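Local coordinates for phenol hydroxylase component phN (Pseudomonas stutzeri, PDB 3U52), which probably serves as the diiron-bearing subunit of a bacterial multicomponent monooxygenase that hydroxylates phenol with dioxygen, at residues K176-D181 / F266-R271; H333-T338 / P405-E410; Q397-C402 / D434-I439. All blocks are in the same frame, centred on the assembly; numbering follows the deposited sequence.

Contact 1 (K176-D181 / F266-R271); sequences KSFFDD and FWRGFR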
loop_
_atom_site.group_PDB
_atom_site.type_symbol
_atom_site.label_atom_id
_atom_site.label_comp_id
_atom_site.label_asym_id
_atom_site.label_seq_id
_atom_site.Cartn_x
_atom_site.Cartn_y
_atom_site.Cartn_z
ATOM N N LYS A 176 32.576 3.646 -7.250
ATOM C CA LYS A 176 33.121 2.286 -7.183
ATOM C C LYS A 176 34.448 2.196 -6.398
ATOM O O LYS A 176 34.571 1.369 -5.469
ATOM C CB LYS A 176 33.274 1.689 -8.578
ATOM C CG LYS A 176 33.520 0.158 -8.552
ATOM C CD LYS A 176 33.723 -0.342 -9.959
ATOM C CE LYS A 176 34.570 -1.618 -10.005
ATOM N NZ LYS A 176 33.847 -2.788 -9.467
ATOM N N SER A 177 35.424 3.042 -6.744
ATOM C CA SER A 177 36.694 2.997 -6.039
ATOM C C SER A 177 36.582 3.452 -4.569
ATOM O O SER A 177 37.345 2.985 -3.716
ATOM C CB SER A 177 37.793 3.789 -6.788
ATOM O OG SER A 177 37.542 5.178 -6.705
ATOM N N PHE A 178 35.639 4.348 -4.256
ATOM C CA PHE A 178 35.339 4.725 -2.839
ATOM C C PHE A 178 34.990 3.480 -2.038
ATOM O O PHE A 178 35.563 3.207 -0.955
ATOM C CB PHE A 178 34.133 5.726 -2.769
ATOM C CG PHE A 178 33.727 6.078 -1.367
ATOM C CD1 PHE A 178 32.805 5.304 -0.684
ATOM C CD2 PHE A 178 34.241 7.220 -0.744
ATOM C CE1 PHE A 178 32.440 5.629 0.647
ATOM C CE2 PHE A 178 33.868 7.594 0.588
ATOM C CZ PHE A 178 33.017 6.787 1.285
ATOM N N PHE A 179 34.040 2.702 -2.563
ATOM C CA PHE A 179 33.655 1.510 -1.825
ATOM C C PHE A 179 34.649 0.323 -1.908
ATOM O O PHE A 179 34.703 -0.479 -0.976
ATOM C CB PHE A 179 32.214 1.049 -2.212
ATOM C CG PHE A 179 31.359 0.800 -1.003
ATOM C CD1 PHE A 179 30.663 1.824 -0.416
ATOM C CD2 PHE A 179 31.311 -0.467 -0.431
ATOM C CE1 PHE A 179 29.897 1.614 0.771
ATOM C CE2 PHE A 179 30.549 -0.714 0.724
ATOM C CZ PHE A 179 29.845 0.327 1.327
ATOM N N ASP A 180 35.374 0.185 -3.025
ATOM C CA ASP A 180 36.454 -0.835 -3.144
ATOM C C ASP A 180 37.521 -0.537 -2.109
ATOM O O ASP A 180 38.012 -1.438 -1.505
ATOM C CB ASP A 180 37.077 -0.849 -4.529
ATOM C CG ASP A 180 36.245 -1.599 -5.553
ATOM O OD1 ASP A 180 35.135 -2.123 -5.204
ATOM O OD2 ASP A 180 36.692 -1.692 -6.745
ATOM N N ASP A 181 37.855 0.736 -1.898
ATOM C CA ASP A 181 38.840 1.169 -0.897
ATOM C C ASP A 181 38.395 0.698 0.480
ATOM O O ASP A 181 39.153 0.012 1.176
ATOM C CB ASP A 181 38.999 2.698 -1.033
ATOM C CG ASP A 181 40.149 3.302 -0.204
ATOM O OD1 ASP A 181 40.602 2.715 0.782
ATOM O OD2 ASP A 181 40.554 4.439 -0.538
ATOM N N PHE A 266 36.708 11.483 5.588
ATOM C CA PHE A 266 36.127 12.810 5.350
ATOM C C PHE A 266 36.410 13.217 3.925
ATOM O O PHE A 266 35.477 13.647 3.204
ATOM C CB PHE A 266 36.680 13.925 6.273
ATOM C CG PHE A 266 36.229 15.295 5.846
ATOM C CD1 PHE A 266 37.114 16.170 5.205
ATOM C CD2 PHE A 266 34.874 15.665 6.012
ATOM C CE1 PHE A 266 36.681 17.415 4.755
ATOM C CE2 PHE A 266 34.440 16.956 5.587
ATOM C CZ PHE A 266 35.345 17.795 4.924
ATOM N N TRP A 267 37.674 13.119 3.517
ATOM C CA TRP A 267 38.092 13.693 2.246
ATOM C C TRP A 267 37.573 12.864 1.051
ATOM O O TRP A 267 37.017 13.406 0.112
ATOM C CB TRP A 267 39.601 13.982 2.184
ATOM C CG TRP A 267 39.888 14.736 0.905
ATOM C CD1 TRP A 267 40.371 14.226 -0.258
ATOM C CD2 TRP A 267 39.700 16.141 0.679
ATOM N NE1 TRP A 267 40.463 15.214 -1.194
ATOM C CE2 TRP A 267 40.047 16.399 -0.652
ATOM C CE3 TRP A 267 39.239 17.198 1.474
ATOM C CZ2 TRP A 267 39.972 17.698 -1.229
ATOM C CZ3 TRP A 267 39.170 18.489 0.911
ATOM C CH2 TRP A 267 39.536 18.724 -0.416
ATOM N N ARG A 268 37.674 11.536 1.133
ATOM C CA ARG A 268 37.028 10.672 0.136
ATOM C C ARG A 268 35.486 10.839 0.050
ATOM O O ARG A 268 34.917 10.826 -1.043
ATOM C CB ARG A 268 37.390 9.187 0.386
ATOM C CG ARG A 268 38.865 8.868 0.018
ATOM C CD ARG A 268 38.991 7.443 -0.667
ATOM N NE ARG A 268 38.389 7.463 -2.000
ATOM C CZ ARG A 268 38.677 6.608 -2.971
ATOM N NH1 ARG A 268 39.540 5.637 -2.760
ATOM N NH2 ARG A 268 38.077 6.703 -4.151
ATOM N N GLY A 269 34.835 10.987 1.204
ATOM C CA GLY A 269 33.401 11.190 1.257
ATOM C C GLY A 269 33.045 12.538 0.641
ATOM O O GLY A 269 32.087 12.640 -0.134
ATOM N N PHE A 270 33.840 13.565 0.928
ATOM C CA PHE A 270 33.607 14.886 0.309
ATOM C C PHE A 270 33.694 14.820 -1.260
ATOM O O PHE A 270 32.861 15.398 -1.994
ATOM C CB PHE A 270 34.639 15.900 0.887
ATOM C CG PHE A 270 34.674 17.202 0.158
ATOM C CD1 PHE A 270 33.527 17.966 0.013
ATOM C CD2 PHE A 270 35.865 17.672 -0.376
ATOM C CE1 PHE A 270 33.585 19.224 -0.661
ATOM C CE2 PHE A 270 35.922 18.903 -1.038
ATOM C CZ PHE A 270 34.776 19.662 -1.175
ATOM N N ARG A 271 34.704 14.106 -1.780
ATOM C CA ARG A 271 34.864 13.967 -3.231
ATOM C C ARG A 271 33.698 13.160 -3.800
ATOM O O ARG A 271 33.153 13.494 -4.847
ATOM C CB ARG A 271 36.251 13.375 -3.592
ATOM C CG ARG A 271 37.354 14.444 -3.403
ATOM C CD ARG A 271 37.108 15.578 -4.409
ATOM N NE ARG A 271 38.308 16.422 -4.608
ATOM C CZ ARG A 271 38.330 17.746 -4.526
ATOM N NH1 ARG A 271 37.241 18.447 -4.206
ATOM N NH2 ARG A 271 39.457 18.381 -4.744
#
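Arg268 reaches from helix 254-283 to Ser177, Phe178 and Asp181 on helix 173-184. The two helices run nearly antiparallel, and their segment axes come no closer than 10.6 Å. This one long side chain spans most of the gap. Arg268 CB sits 3.9 Å from Phe178 CE2. The chain then bends at its second and third torsions (chi3 70°), which turns the guanidinium across the backbone of the other helix. Arg268 CD passes 3.4 Å from Asp181 OD2. Further out, Arg268 CZ lies 3.8 Å from Phe178 CA, which covers one face of the guanidinium. The two terminal nitrogens bond within the guanidinium plane. Arg268 NH1 donates to Asp181 OD2 at 2.7 Å, with an N-H...O angle of 148°, and this bond is also a salt bridge. The oxygen uses its anti lone pair, and the carboxylate plane stands 65° from the guanidinium. NH2 of Arg268 donates to Ser177 OG at 3.0 Å. Two bonds and a covered face therefore fix the rotation of the buried cation. Asp181 is shared: Tyr447 bonds the same OD2, while Lys264 and Lys446 pair with OD1. Ser177 OG is also bonded to Ser173 O, one helical turn earlier. Beside the arginine, the edge of the Phe178 ring meets the Arg268-Gly269 backbone, with Phe178 CE2 3.6 Å from Gly269 N. Gly269 brings no side chain to this spot, and it lines a xenon site with Phe198 and Leu273. Phe178 also packs on Ile194 of helix 187-216, so its ring lies among three helices of the hydroxylase fold.

Contact 2 (H333-T338 / P405-E410); sequences HQLWTT and PTIFTE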
loop_
_atom_site.group_PDB
_atom_site.type_symbol
_atom_site.label_atom_id
_atom_site.label_comp_id
_atom_site.label_asym_id
_atom_site.label_seq_id
_atom_site.Cartn_x
_atom_site.Cartn_y
_atom_site.Cartn_z
ATOM N N HIS A 333 28.921 23.847 -9.819
ATOM C CA HIS A 333 29.129 24.527 -11.102
ATOM C C HIS A 333 30.337 23.933 -11.891
ATOM O O HIS A 333 30.247 23.710 -13.098
ATOM C CB HIS A 333 29.335 26.028 -10.837
ATOM C CG HIS A 333 28.358 26.604 -9.836
ATOM N ND1 HIS A 333 26.992 26.622 -10.059
ATOM C CD2 HIS A 333 28.553 27.117 -8.595
ATOM C CE1 HIS A 333 26.385 27.149 -9.006
ATOM N NE2 HIS A 333 27.306 27.466 -8.109
ATOM N N GLN A 334 31.454 23.677 -11.201
ATOM C CA GLN A 334 32.605 22.976 -11.806
ATOM C C GLN A 334 32.217 21.590 -12.353
ATOM O O GLN A 334 32.575 21.208 -13.490
ATOM C CB GLN A 334 33.742 22.845 -10.771
ATOM C CG GLN A 334 34.355 24.185 -10.375
ATOM C CD GLN A 334 35.290 24.099 -9.163
ATOM O OE1 GLN A 334 35.104 23.287 -8.251
ATOM N NE2 GLN A 334 36.303 24.978 -9.151
ATOM N N LEU A 335 31.448 20.835 -11.591
ATOM C CA LEU A 335 31.072 19.510 -12.022
ATOM C C LEU A 335 30.053 19.537 -13.171
ATOM O O LEU A 335 30.139 18.724 -14.088
ATOM C CB LEU A 335 30.527 18.712 -10.830
ATOM C CG LEU A 335 31.684 18.097 -10.058
ATOM C CD1 LEU A 335 31.253 18.078 -8.647
ATOM C CD2 LEU A 335 31.831 16.690 -10.613
ATOM N N TRP A 336 29.101 20.487 -13.150
ATOM C CA TRP A 336 28.044 20.427 -14.171
ATOM C C TRP A 336 28.677 20.716 -15.501
ATOM O O TRP A 336 28.429 20.071 -16.525
ATOM C CB TRP A 336 26.931 21.428 -13.894
ATOM C CG TRP A 336 25.797 21.413 -14.913
ATOM C CD1 TRP A 336 25.479 22.408 -15.827
ATOM C CD2 TRP A 336 24.861 20.356 -15.140
ATOM N NE1 TRP A 336 24.366 22.038 -16.557
ATOM C CE2 TRP A 336 23.952 20.802 -16.135
ATOM C CE3 TRP A 336 24.658 19.091 -14.550
ATOM C CZ2 TRP A 336 22.888 20.024 -16.570
ATOM C CZ3 TRP A 336 23.601 18.323 -14.992
ATOM C CH2 TRP A 336 22.730 18.794 -15.990
ATOM N N THR A 337 29.505 21.737 -15.491
ATOM C CA THR A 337 30.318 22.097 -16.678
ATOM C C THR A 337 31.271 20.939 -17.229
ATOM O O THR A 337 31.387 20.716 -18.468
ATOM C CB THR A 337 30.859 23.535 -16.327
ATOM O OG1 THR A 337 30.210 24.568 -17.081
ATOM C CG2 THR A 337 32.230 23.679 -16.100
ATOM N N THR A 338 31.844 20.148 -16.336
ATOM C CA THR A 338 32.566 18.924 -16.682
ATOM C C THR A 338 31.669 17.902 -17.356
ATOM O O THR A 338 32.017 17.369 -18.421
ATOM C CB THR A 338 33.170 18.316 -15.407
ATOM O OG1 THR A 338 34.110 19.280 -14.909
ATOM C CG2 THR A 338 33.863 16.972 -15.662
ATOM N N PRO A 405 38.075 13.600 -12.722
ATOM C CA PRO A 405 38.987 14.431 -13.478
ATOM C C PRO A 405 39.511 15.565 -12.594
ATOM O O PRO A 405 38.828 16.016 -11.690
ATOM C CB PRO A 405 38.112 15.037 -14.555
ATOM C CG PRO A 405 37.033 14.143 -14.759
ATOM C CD PRO A 405 36.814 13.388 -13.445
ATOM N N THR A 406 40.699 16.060 -12.882
ATOM C CA THR A 406 41.286 17.115 -12.048
ATOM C C THR A 406 40.712 18.493 -12.421
ATOM O O THR A 406 41.350 19.292 -13.079
ATOM C CB THR A 406 42.841 17.064 -12.128
ATOM O OG1 THR A 406 43.226 16.917 -13.492
ATOM C CG2 THR A 406 43.299 15.820 -11.462
ATOM N N ILE A 407 39.495 18.767 -11.973
ATOM C CA ILE A 407 38.729 19.940 -12.441
ATOM C C ILE A 407 38.615 21.012 -11.329
ATOM O O ILE A 407 38.035 22.064 -11.556
ATOM C CB ILE A 407 37.259 19.530 -12.774
ATOM C CG1 ILE A 407 36.627 18.835 -11.561
ATOM C CG2 ILE A 407 37.204 18.569 -13.905
ATOM C CD1 ILE A 407 35.114 18.623 -11.661
ATOM N N PHE A 408 39.106 20.695 -10.116
ATOM C CA PHE A 408 38.885 21.520 -8.941
ATOM C C PHE A 408 39.944 22.597 -8.826
ATOM O O PHE A 408 41.063 22.397 -9.244
ATOM C CB PHE A 408 38.918 20.634 -7.688
ATOM C CG PHE A 408 37.902 19.551 -7.714
ATOM C CD1 PHE A 408 38.263 18.233 -7.875
ATOM C CD2 PHE A 408 36.561 19.871 -7.605
ATOM C CE1 PHE A 408 37.272 17.202 -7.931
ATOM C CE2 PHE A 408 35.572 18.871 -7.638
ATOM C CZ PHE A 408 35.942 17.542 -7.812
ATOM N N THR A 409 39.600 23.710 -8.188
ATOM C CA THR A 409 40.499 24.883 -8.098
ATOM C C THR A 409 41.002 25.238 -6.696
ATOM O O THR A 409 40.459 24.793 -5.672
ATOM C CB THR A 409 39.834 26.095 -8.761
ATOM O OG1 THR A 409 38.532 26.318 -8.175
ATOM C CG2 THR A 409 39.654 25.850 -10.245
ATOM N N GLU A 410 42.068 26.032 -6.646
ATOM C CA GLU A 410 42.725 26.385 -5.410
ATOM C C GLU A 410 41.749 27.255 -4.596
ATOM O O GLU A 410 40.961 28.033 -5.145
ATOM C CB GLU A 410 44.032 27.181 -5.697
ATOM C CG GLU A 410 45.079 26.451 -6.495
ATOM C CD GLU A 410 45.898 25.500 -5.629
ATOM O OE1 GLU A 410 45.580 25.352 -4.442
ATOM O OE2 GLU A 410 46.896 24.925 -6.121
HETATM O O HOH W 1 36.930 23.295 -6.322
#
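The backbone oxygen of Gln334 faces CD1 of Ile407 across the contact and takes two bonds from Thr338. The amide N of Thr338 gives the ordinary helical bond. The hydroxyl Thr338 OG1 donates to Gln334 O at 2.8 Å from the opposite face of the carbonyl plane. Thr338 OG1 stands beside its own backbone N (chi1 -63°), which turns it back along the helix. The same oxygen packs on a methyl, with Thr338 OG1 3.3 Å from Ile407 CG2. An alanine here has neither the hydroxyl nor the methyl: Gln334 O would be left with the helical N-H, and a gap would probably open beside CG2 and CD1 of Ile407. Ile407 CD1 also meets Leu335 CG at 3.8 Å, the two side chains crossing at about a right angle. The contact joins helix 331-342 to the loop that follows the zinc-binding CxxC pair. That loop makes an inverse gamma turn centred on Thr406, and Ile407, the next residue, points its side chain at the helix. Pro405, at the start of the turn, lines a xenon site with Phe339 and Ile404. Ile407 CG1 lies 3.8 Å above the centre of the Phe408 ring. The edge of that ring turns to the Gln334 amide, with Phe408 CD2 3.8 Å from Gln334 OE1, and Arg271 makes a cation-pi contact with the same ring. Gln334 NE2 reaches Thr409 OG1 at 2.8 Å, but the bond is weak, with an N-H...O angle of 125°. A water donates to Gln334 OE1 at 2.7 Å and accepts from Thr409 N.

Contact 3 (Q397-C402 / D434-I439); sequences QLCQVC and DGCCDI. With ZN (zinc ion), chain I.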
loop_
_atom_site.group_PDB
_atom_site.type_symbol
_atom_site.label_atom_id
_atom_site.label_comp_id
_atom_site.label_asym_id
_atom_site.label_seq_id
_atom_site.Cartn_x
_atom_site.Cartn_y
_atom_site.Cartn_z
ATOM N N GLN A 397 42.804 14.227 -17.515
ATOM C CA GLN A 397 43.568 13.708 -16.394
ATOM C C GLN A 397 42.600 13.379 -15.252
ATOM O O GLN A 397 41.690 14.171 -14.961
ATOM C CB GLN A 397 44.542 14.792 -15.928
ATOM C CG GLN A 397 45.487 14.339 -14.792
ATOM C CD GLN A 397 46.397 15.474 -14.386
ATOM O OE1 GLN A 397 45.975 16.420 -13.730
ATOM N NE2 GLN A 397 47.641 15.392 -14.789
ATOM N N LEU A 398 42.787 12.214 -14.626
ATOM C CA LEU A 398 42.021 11.779 -13.476
ATOM C C LEU A 398 42.923 11.788 -12.243
ATOM O O LEU A 398 44.146 11.525 -12.362
ATOM C CB LEU A 398 41.513 10.334 -13.705
ATOM C CG LEU A 398 40.570 10.081 -14.889
ATOM C CD1 LEU A 398 40.057 8.638 -14.793
ATOM C CD2 LEU A 398 39.414 11.083 -14.867
ATOM N N CYS A 399 42.335 12.062 -11.064
ATOM C CA CYS A 399 43.068 11.941 -9.805
ATOM C C CYS A 399 43.383 10.480 -9.507
ATOM O O CYS A 399 42.503 9.639 -9.584
ATOM C CB CYS A 399 42.224 12.480 -8.648
ATOM S SG CYS A 399 43.009 12.478 -7.022
ATOM N N GLN A 400 44.625 10.205 -9.072
ATOM C CA GLN A 400 45.048 8.847 -8.760
ATOM C C GLN A 400 44.210 8.227 -7.582
ATOM O O GLN A 400 44.123 6.994 -7.440
ATOM C CB GLN A 400 46.548 8.842 -8.383
ATOM C CG GLN A 400 47.175 7.382 -8.213
ATOM C CD GLN A 400 47.127 6.594 -9.509
ATOM O OE1 GLN A 400 46.876 5.358 -9.544
ATOM N NE2 GLN A 400 47.423 7.262 -10.564
ATOM N N VAL A 401 43.591 9.069 -6.761
ATOM C CA VAL A 401 42.924 8.567 -5.523
ATOM C C VAL A 401 41.401 8.576 -5.727
ATOM O O VAL A 401 40.776 7.518 -5.723
ATOM C CB VAL A 401 43.360 9.332 -4.235
ATOM C CG1 VAL A 401 42.480 8.965 -3.028
ATOM C CG2 VAL A 401 44.879 9.088 -3.911
ATOM N N CYS A 402 40.812 9.736 -5.986
ATOM C CA CYS A 402 39.334 9.830 -5.972
ATOM C C CYS A 402 38.802 9.527 -7.341
ATOM O O CYS A 402 37.607 9.207 -7.473
ATOM C CB CYS A 402 38.846 11.213 -5.435
ATOM S SG CYS A 402 39.181 12.624 -6.526
ATOM N N ASP A 434 45.506 18.594 -2.311
ATOM C CA ASP A 434 46.343 18.168 -1.199
ATOM C C ASP A 434 45.666 17.029 -0.471
ATOM O O ASP A 434 46.339 16.168 0.049
ATOM C CB ASP A 434 46.584 19.311 -0.216
ATOM C CG ASP A 434 47.509 20.407 -0.783
ATOM O OD1 ASP A 434 48.577 20.093 -1.354
ATOM O OD2 ASP A 434 47.156 21.585 -0.626
ATOM N N GLY A 435 44.345 17.022 -0.394
ATOM C CA GLY A 435 43.683 16.009 0.428
ATOM C C GLY A 435 43.915 14.615 -0.132
ATOM O O GLY A 435 44.212 13.690 0.614
ATOM N N CYS A 436 43.811 14.486 -1.455
ATOM C CA CYS A 436 44.042 13.218 -2.155
ATOM C C CYS A 436 45.534 12.882 -2.183
ATOM O O CYS A 436 45.922 11.754 -2.000
ATOM C CB CYS A 436 43.466 13.296 -3.550
ATOM S SG CYS A 436 41.613 13.042 -3.615
ATOM N N CYS A 437 46.370 13.889 -2.360
ATOM C CA CYS A 437 47.816 13.689 -2.259
ATOM C C CYS A 437 48.209 13.051 -0.930
ATOM O O CYS A 437 48.965 12.081 -0.915
ATOM C CB CYS A 437 48.573 15.016 -2.530
ATOM S SG CYS A 437 50.375 14.721 -2.738
ATOM N N ASP A 438 47.700 13.558 0.204
ATOM C CA ASP A 438 48.061 13.024 1.510
ATOM C C ASP A 438 47.591 11.602 1.749
ATOM O O ASP A 438 48.256 10.827 2.429
ATOM C CB ASP A 438 47.507 13.887 2.629
ATOM C CG ASP A 438 48.286 15.176 2.813
ATOM O OD1 ASP A 438 49.287 15.409 2.065
ATOM O OD2 ASP A 438 47.856 15.960 3.690
ATOM N N ILE A 439 46.427 11.261 1.210
ATOM C CA ILE A 439 45.917 9.899 1.298
ATOM C C ILE A 439 46.898 8.969 0.513
ATOM O O ILE A 439 47.291 7.880 0.986
ATOM C CB ILE A 439 44.470 9.814 0.675
ATOM C CG1 ILE A 439 43.468 10.548 1.549
ATOM C CG2 ILE A 439 44.053 8.338 0.447
ATOM C CD1 ILE A 439 42.151 10.796 0.908
HETATM ZN ZN ZN I . 41.185 13.386 -5.798
#
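Cys399, Cys402 and Cys436 bind one zinc ion between the loop 397-402 and the first turns of helix 434-442. Together with Cys432 they form a four-cysteine site. The loop supplies a CxxC pair, and the helix belongs to a YHS domain. The metal bonds are the main link across the contact. Cys399 SG is 2.4 Å from the zinc, Cys402 SG 2.3 Å and Cys436 SG 2.2 Å. The two loop cysteines use different first torsions to reach the same ion. Cys399 SG lies opposite its backbone N (chi1 -177°), whereas Cys402 SG sits between its backbone N and carbonyl carbon (chi1 69°). No hydrogen bond crosses the contact. Within the loop, however, Cys399 SG accepts from the backbone that follows it. Val401 N donates at 3.5 Å to Cys399 SG, nearly straight at 164°, and Cys402 N adds a weak, longer bond. These N-H...S bonds, as in zinc knuckles, wrap the loop around the sulfur and probably ease the negative charge on the thiolate. Arg271, which touches Cys402, may help to balance the charge of the site. Apolar packing lies beside the metal site. Val401 CB lies 4.0 Å from Cys436 CB. Val401 CG1 goes on to meet Ile439 CG2 at 3.9 Å, one turn further along the helix, where the two side chains cross at a slant. Ile439 rests in turn on Trp267 and Arg268 of helix 254-283. The other branch of the valine turns to the helix backbone, and its methyl, Val401 CG2, lies 3.4 Å from Cys436 O.

In the fold
Helix 254-283 ties the three contacts together. Contacts 1 and 3 have centres about 11 Å apart and touch directly: Arg268 NH2 lies 3.2 Å from Val401 O, and Trp267 packs on the helix that carries Cys436. Contacts 1 and 2 are about 17 Å apart between centres, and Arg271 NH2 reaches to 3.4 Å from Phe408 CD1. Contacts 2 and 3 share the loop after helix 369-385. Their centres are about 14 Å apart, and Thr406 OG1 and Gln397 OE1, 2.8 Å apart, probably share a hydrogen bond. Phe198, which lines the xenon site beside contact 1, comes directly before the iron ligand Glu199.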